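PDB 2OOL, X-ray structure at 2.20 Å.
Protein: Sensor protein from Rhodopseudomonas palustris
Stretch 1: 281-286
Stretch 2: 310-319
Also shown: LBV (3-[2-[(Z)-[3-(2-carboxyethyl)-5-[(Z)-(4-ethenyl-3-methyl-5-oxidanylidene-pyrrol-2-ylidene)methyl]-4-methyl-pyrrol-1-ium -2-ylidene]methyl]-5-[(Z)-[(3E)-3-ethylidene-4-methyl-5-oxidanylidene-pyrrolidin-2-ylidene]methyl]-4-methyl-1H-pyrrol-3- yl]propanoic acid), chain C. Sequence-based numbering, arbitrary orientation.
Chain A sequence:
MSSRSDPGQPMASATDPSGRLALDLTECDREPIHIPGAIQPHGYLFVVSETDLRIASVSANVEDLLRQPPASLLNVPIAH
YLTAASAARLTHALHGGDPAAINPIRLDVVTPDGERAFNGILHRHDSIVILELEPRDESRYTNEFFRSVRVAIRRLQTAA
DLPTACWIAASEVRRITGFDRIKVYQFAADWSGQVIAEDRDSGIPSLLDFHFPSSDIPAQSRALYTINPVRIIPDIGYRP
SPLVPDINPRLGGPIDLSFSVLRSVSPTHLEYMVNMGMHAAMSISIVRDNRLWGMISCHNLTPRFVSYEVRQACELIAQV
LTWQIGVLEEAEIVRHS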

# COMPACT_ATOMS: atom_id res chain seq x y z
N ALA A 281 19.92 -9.56 7.17
CA ALA A 281 20.13 -8.16 6.83
C ALA A 281 19.32 -7.81 5.58
O ALA A 281 19.23 -8.59 4.64
N MET A 282 18.75 -6.61 5.58
CA MET A 282 18.11 -6.06 4.39
C MET A 282 18.31 -4.56 4.36
O MET A 282 18.09 -3.87 5.38
N SER A 283 18.62 -4.03 3.19
CA SER A 283 18.78 -2.59 3.09
C SER A 283 18.20 -2.02 1.80
O SER A 283 18.04 -2.71 0.83
N ILE A 284 17.80 -0.74 1.90
CA ILE A 284 17.16 0.02 0.85
C ILE A 284 17.92 1.34 0.77
O ILE A 284 18.10 2.06 1.78
N SER A 285 18.34 1.69 -0.43
CA SER A 285 19.07 2.95 -0.73
C SER A 285 18.19 4.19 -0.62
O SER A 285 17.00 4.16 -0.93
N ILE A 286 18.77 5.30 -0.19
CA ILE A 286 18.11 6.60 -0.36
C ILE A 286 18.96 7.39 -1.33
O ILE A 286 20.14 7.60 -1.08
N VAL A 310 6.69 -7.15 0.12
CA VAL A 310 7.05 -6.38 1.30
C VAL A 310 8.26 -5.48 1.05
O VAL A 310 8.29 -4.33 1.53
N ARG A 311 9.23 -5.96 0.28
CA ARG A 311 10.39 -5.18 -0.13
C ARG A 311 10.00 -4.04 -1.03
O ARG A 311 10.54 -2.95 -0.87
N GLN A 312 9.04 -4.25 -1.94
CA GLN A 312 8.53 -3.15 -2.76
C GLN A 312 7.85 -2.06 -1.89
O GLN A 312 7.85 -0.88 -2.27
N ALA A 313 7.24 -2.48 -0.78
CA ALA A 313 6.60 -1.54 0.15
C ALA A 313 7.65 -0.68 0.86
O ALA A 313 7.52 0.51 0.90
N CYS A 314 8.68 -1.31 1.41
CA CYS A 314 9.84 -0.61 1.96
C CYS A 314 10.46 0.39 0.99
O CYS A 314 10.93 1.45 1.42
N GLU A 315 10.50 0.06 -0.30
CA GLU A 315 11.13 0.90 -1.30
C GLU A 315 10.28 2.15 -1.52
O GLU A 315 10.81 3.25 -1.64
N LEU A 316 8.97 1.93 -1.59
CA LEU A 316 7.99 3.02 -1.64
C LEU A 316 8.17 3.99 -0.48
O LEU A 316 8.22 5.22 -0.69
N ILE A 317 8.24 3.44 0.73
CA ILE A 317 8.46 4.25 1.94
C ILE A 317 9.74 5.09 1.82
O ILE A 317 9.76 6.29 2.17
N ALA A 318 10.78 4.45 1.31
CA ALA A 318 12.07 5.05 1.12
C ALA A 318 11.99 6.18 0.13
O ALA A 318 12.59 7.24 0.35
N GLN A 319 11.28 5.95 -0.98
CA GLN A 319 11.13 6.96 -2.02
C GLN A 319 10.33 8.20 -1.49
O GLN A 319 10.65 9.34 -1.86

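Strand 281-286 lies over helix 310-319, and the two run in roughly the same direction, with 29° between their N-to-C axes. The axes approach to 8.5 Å. The nearest CA atoms are those of Ile284 and Glu315, 6.5 Å apart. The contact is small, burying 285 Å² over both sides, and no hydrogen bond crosses it.

The apolar contacts come first. On the strand, Met282 and Ile284 point their CA-to-CB bonds toward the helix. They are two residues apart, as expected for one face of a strand. On the helix, Cys314 and Ala318 point toward the strand. They are four residues apart, about one helical turn, so they lie on the same side.

Ile284 is the most covered residue of the contact. Its chi1 is m, and its chi2 is 98°, between the usual wells. Its two branches reach different partners: CD1 lies 3.8 Å from Cys314 CB, and CG2 lies 3.6 Å from Ala318 CB. Ile284 CG2 also sits 4.2 Å from Glu315 CA, so it meets the helix backbone as well. Ala318 has only its methyl carbon to offer, and CB is the atom that meets Ile284. Ala318 CB is also 4.3 Å from the backbone Ser285 O.

Met282 is extended through chi1 t and chi2 t, then turns at chi3 p. Its CE ends 4.2 Å from Cys314 SG. Cys314 has chi1 m.

The next contact involves the aliphatic part of a charged residue. Arg311 points sideways, with rotamer m, t, m for chi1 to chi3. Its CD packs 3.7 Å from Met282 SD. Its NH1 and NH2 are hydrogen-bonded elsewhere in the structure. Glu315 is also sideways, with chi1 t and chi2 t, and its OE1 is likewise satisfied elsewhere.

Backbone hydrogen bonds hold the helical face in shape. Cys314 N donates to Val310 O at 3.0 Å, and Ala318 N donates to Cys314 O at 3.0 Å. These bonds link successive turns, and Cys314 and Ala318, one turn apart, both point toward the strand.

The bound group LBV is met by alternate residues of the strand, Ala281 and Ser283, whose side chains do not reach the helix. Ser283, chi1 p, donates a very short hydrogen bond from OG to LBV O1C, at 2.4 Å. This oxygen belongs to a propionate group of LBV. Ala281 CB lies 3.5 Å from O2C of the same carboxylate. The strand therefore serves the bound group and the helix with different side chains.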

# COMPACT_ATOMS: atom_id res chain seq x y z
CB ALA A 281 21.58 -7.92 6.52
CB MET A 282 16.61 -6.32 4.41
CG MET A 282 15.88 -5.61 3.23
SD MET A 282 14.13 -5.99 3.13
CE MET A 282 13.54 -5.37 4.65
CB SER A 283 20.26 -2.19 3.32
OG SER A 283 21.16 -2.88 2.47
CB ILE A 284 15.67 0.31 1.16
CG1 ILE A 284 14.85 -0.98 1.41
CG2 ILE A 284 15.06 1.14 0.08
CD1 ILE A 284 14.68 -1.27 2.86
CB SER A 285 19.68 2.85 -2.15
OG SER A 285 20.64 1.80 -2.17
CB ILE A 286 17.97 7.38 0.98
CG1 ILE A 286 17.19 6.53 1.99
CG2 ILE A 286 17.35 8.80 0.74
CD1 ILE A 286 17.27 7.07 3.44
CB VAL A 310 7.22 -7.24 2.55
CG1 VAL A 310 7.74 -6.38 3.74
CG2 VAL A 310 5.86 -7.88 2.94
CB ARG A 311 11.51 -6.07 -0.74
CG ARG A 311 11.93 -7.17 0.26
CD ARG A 311 13.24 -7.91 0.04
NE ARG A 311 13.58 -8.30 -1.31
CZ ARG A 311 13.22 -9.45 -1.90
NH1 ARG A 311 12.40 -10.32 -1.30
NH2 ARG A 311 13.66 -9.73 -3.11
CB GLN A 312 7.54 -3.63 -3.81
CG GLN A 312 8.12 -4.48 -4.93
CD GLN A 312 7.02 -4.93 -5.90
OE1 GLN A 312 6.04 -5.60 -5.51
NE2 GLN A 312 7.16 -4.52 -7.14
CB ALA A 313 5.71 -2.26 1.15
CB CYS A 314 10.91 -1.62 2.43
SG CYS A 314 10.32 -2.83 3.74
CB GLU A 315 11.33 0.15 -2.62
CG GLU A 315 12.10 0.97 -3.63
CD GLU A 315 12.21 0.29 -5.00
OE1 GLU A 315 11.50 -0.69 -5.27
OE2 GLU A 315 13.01 0.75 -5.84
CB LEU A 316 6.57 2.47 -1.62
CG LEU A 316 5.41 3.46 -1.66
CD1 LEU A 316 5.47 4.42 -2.86
CD2 LEU A 316 4.09 2.67 -1.62
CB ILE A 317 8.44 3.35 3.19
CG1 ILE A 317 6.98 3.00 3.53
CG2 ILE A 317 9.08 4.03 4.43
CD1 ILE A 317 6.83 1.77 4.36
CB ALA A 318 13.06 4.02 0.66
CB GLN A 319 10.48 6.39 -3.27
CG GLN A 319 11.32 5.34 -4.07
CD GLN A 319 10.51 4.67 -5.19
OE1 GLN A 319 9.30 4.91 -5.30
NE2 GLN A 319 11.17 3.78 -6.00
C1A LBV C . 33.88 -4.01 5.84
C1B LBV C . 31.56 -4.70 2.11
O1B LBV C . 28.01 -8.06 -2.13
C1C LBV C . 27.37 -3.44 3.31
O1C LBV C . 22.29 -4.38 3.93
C1D LBV C . 26.56 -1.46 7.54
C2A LBV C . 35.29 -4.04 5.30
C2B LBV C . 31.15 -5.13 0.85
O2B LBV C . 26.48 -6.50 -1.90
C2C LBV C . 25.99 -3.15 3.41
O2C LBV C . 23.74 -5.75 4.89
C2D LBV C . 26.88 -0.45 8.46
C3A LBV C . 34.94 -4.31 3.82
C3B LBV C . 29.77 -4.97 0.76
C3C LBV C . 25.82 -2.47 4.60
C3D LBV C . 25.84 -0.40 9.36
C4A LBV C . 33.53 -4.38 3.68
C4B LBV C . 29.34 -4.38 1.99
C4C LBV C . 27.06 -2.38 5.24
C4D LBV C . 24.92 -1.39 8.97
CAA LBV C . 35.85 -4.44 2.75
CAB LBV C . 28.90 -5.36 -0.44
CAC LBV C . 24.81 -3.46 2.46
CAD LBV C . 25.78 0.44 10.44
CBA LBV C . 37.41 -4.30 2.78
CBB LBV C . 28.16 -6.67 -0.22
CBC LBV C . 24.28 -4.91 2.70
CBD LBV C . 24.71 0.48 11.32
CGB LBV C . 27.49 -7.11 -1.54
CGC LBV C . 23.35 -5.04 3.95
CHB LBV C . 32.93 -4.65 2.43
CHC LBV C . 27.96 -4.11 2.21
CHD LBV C . 27.38 -1.78 6.46
CMA LBV C . 36.03 -5.23 5.93
CMB LBV C . 32.06 -5.73 -0.26
CMC LBV C . 24.43 -1.96 5.06
CMD LBV C . 28.12 0.48 8.50
N_A LBV C . 32.96 -4.20 4.87
O_A LBV C . 33.60 -3.83 7.02
N_B LBV C . 30.46 -4.25 2.73
N_C LBV C . 27.94 -2.97 4.43
N_D LBV C . 25.40 -2.00 7.89
O_D LBV C . 23.84 -1.69 9.51